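Side-chain contact in peptidyl tryptophan dihydroxylase (Pseudomonas putida, PDB 7CTQ), which dihydroxylates a peptidyl tryptophan as an FAD-dependent monooxygenase, a step essential for biogenesis of the tryptophylquinone cofactor of quinohemoprotein amine dehydrogenase: residues Pro286-Ile289 with Asn290-Arg294. Sequence-based numbering, arbitrary orientation.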
loop_
_atom_site.group_PDB
_atom_site.type_symbol
_atom_site.label_atom_id
_atom_site.label_comp_id
_atom_site.label_asym_id
_atom_site.label_seq_id
_atom_site.Cartn_x
_atom_site.Cartn_y
_atom_site.Cartn_z
ATOM N N PRO A 286 -12.112 -5.923 -5.709
ATOM C CA PRO A 286 -13.356 -6.698 -5.873
ATOM C C PRO A 286 -14.148 -6.368 -7.133
ATOM O O PRO A 286 -14.701 -7.289 -7.744
ATOM C CB PRO A 286 -14.141 -6.373 -4.591
ATOM C CG PRO A 286 -13.100 -6.084 -3.588
ATOM C CD PRO A 286 -12.009 -5.364 -4.344
ATOM N N VAL A 287 -14.222 -5.100 -7.564
ATOM C CA VAL A 287 -14.980 -4.852 -8.787
ATOM C C VAL A 287 -14.222 -5.370 -10.007
ATOM O O VAL A 287 -14.841 -5.746 -11.018
ATOM C CB VAL A 287 -15.362 -3.364 -8.957
ATOM C CG1 VAL A 287 -16.509 -2.977 -8.015
ATOM C CG2 VAL A 287 -14.153 -2.461 -8.744
ATOM N N VAL A 288 -12.889 -5.373 -9.963
ATOM C CA VAL A 288 -12.136 -5.920 -11.091
ATOM C C VAL A 288 -12.419 -7.415 -11.208
ATOM O O VAL A 288 -12.746 -7.927 -12.289
ATOM C CB VAL A 288 -10.631 -5.617 -10.938
ATOM C CG1 VAL A 288 -9.801 -6.387 -11.972
ATOM C CG2 VAL A 288 -10.364 -4.090 -11.097
ATOM N N ILE A 289 -12.341 -8.123 -10.078
ATOM C CA ILE A 289 -12.681 -9.550 -10.032
ATOM C C ILE A 289 -14.115 -9.774 -10.504
ATOM O O ILE A 289 -14.392 -10.662 -11.320
ATOM C CB ILE A 289 -12.447 -10.083 -8.608
ATOM C CG1 ILE A 289 -10.972 -9.911 -8.243
ATOM C CG2 ILE A 289 -12.892 -11.559 -8.453
ATOM C CD1 ILE A 289 -10.650 -10.130 -6.783
ATOM N N ASN A 290 -15.047 -8.964 -9.996
ATOM C CA ASN A 290 -16.447 -9.075 -10.390
ATOM C C ASN A 290 -16.606 -8.962 -11.903
ATOM O O ASN A 290 -17.395 -9.701 -12.516
ATOM C CB ASN A 290 -17.264 -7.997 -9.663
ATOM C CG ASN A 290 -18.746 -8.116 -9.918
ATOM O OD1 ASN A 290 -19.344 -9.175 -9.699
ATOM N ND2 ASN A 290 -19.357 -7.027 -10.391
ATOM N N THR A 291 -15.839 -8.067 -12.530
ATOM C CA THR A 291 -15.862 -7.980 -13.983
ATOM C C THR A 291 -15.252 -9.225 -14.610
ATOM O O THR A 291 -15.803 -9.776 -15.569
ATOM C CB THR A 291 -15.130 -6.725 -14.456
ATOM O OG1 THR A 291 -15.553 -5.601 -13.663
ATOM C CG2 THR A 291 -15.445 -6.451 -15.947
ATOM N N LEU A 292 -14.142 -9.704 -14.056
ATOM C CA LEU A 292 -13.458 -10.836 -14.657
ATOM C C LEU A 292 -14.342 -12.080 -14.649
ATOM O O LEU A 292 -14.225 -12.932 -15.540
ATOM C CB LEU A 292 -12.140 -11.091 -13.919
ATOM C CG LEU A 292 -11.021 -10.063 -14.186
ATOM C CD1 LEU A 292 -9.807 -10.346 -13.335
ATOM C CD2 LEU A 292 -10.623 -10.025 -15.658
ATOM N N LEU A 293 -15.254 -12.177 -13.677
ATOM C CA LEU A 293 -16.113 -13.345 -13.488
ATOM C C LEU A 293 -17.478 -13.206 -14.153
ATOM O O LEU A 293 -17.955 -14.171 -14.760
ATOM C CB LEU A 293 -16.290 -13.618 -11.995
ATOM C CG LEU A 293 -14.985 -13.989 -11.286
ATOM C CD1 LEU A 293 -15.170 -14.074 -9.788
ATOM C CD2 LEU A 293 -14.432 -15.296 -11.831
ATOM N N ARG A 294 -18.113 -12.035 -14.062
ATOM C CA ARG A 294 -19.440 -11.794 -14.624
ATOM C C ARG A 294 -19.424 -11.356 -16.083
ATOM O O ARG A 294 -20.358 -11.679 -16.826
ATOM C CB ARG A 294 -20.186 -10.727 -13.810
ATOM C CG ARG A 294 -20.495 -11.116 -12.375
ATOM C CD ARG A 294 -21.026 -12.539 -12.268
ATOM N NE ARG A 294 -21.664 -12.734 -10.973
ATOM C CZ ARG A 294 -21.605 -13.854 -10.262
ATOM N NH1 ARG A 294 -20.937 -14.906 -10.723
ATOM N NH2 ARG A 294 -22.218 -13.919 -9.082
#
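Thr291 turns its hydroxyl back onto the preceding turn of helix 285-294, where OG1 donates to the carbonyl oxygen of Val287 at 2.7 Å. The same oxygen also takes the backbone N-H of Thr291, N to O 2.9 Å, so Val287 O is gripped by two donors from opposite faces of its carbonyl plane. A first torsion of -46° sets OG1 beside its own backbone N and opposite the carbonyl carbon, a setting from which a helical threonine can reach the carbonyl four residues earlier. OG1 has a second partner in the backbone N of Val371, and a valine in place of Thr291 would probably leave that amide without its acceptor and Val287 O with a single donor along the helix.

On other sides of the helix, i to i+4 pairs pack aliphatic branches. Ile289 and Leu293 run side by side, with CG2 of Ile289 3.6 Å from CD1 of Leu293; CG2 lies anti to the Ile289 backbone N, which turns this branch to the leucine. Val288 and Leu292 are likewise aligned but meet more loosely, CG1 to CD1 at 4.2 Å. Asn290 sends its amide away from the preceding turn: ND2 donates to Gly369 O, and OD1 bonds to the hydroxyl of Tyr29.

The helix packs with its apolar side against its neighbours, the side chain of Pro286 being about 13 Å from the bound FAD. Ile289 and Leu293 rest on Phe137 of strand 137-140, Ile289 also meets helix 15-27, and Val288 and Leu292 pack against helix 299-327.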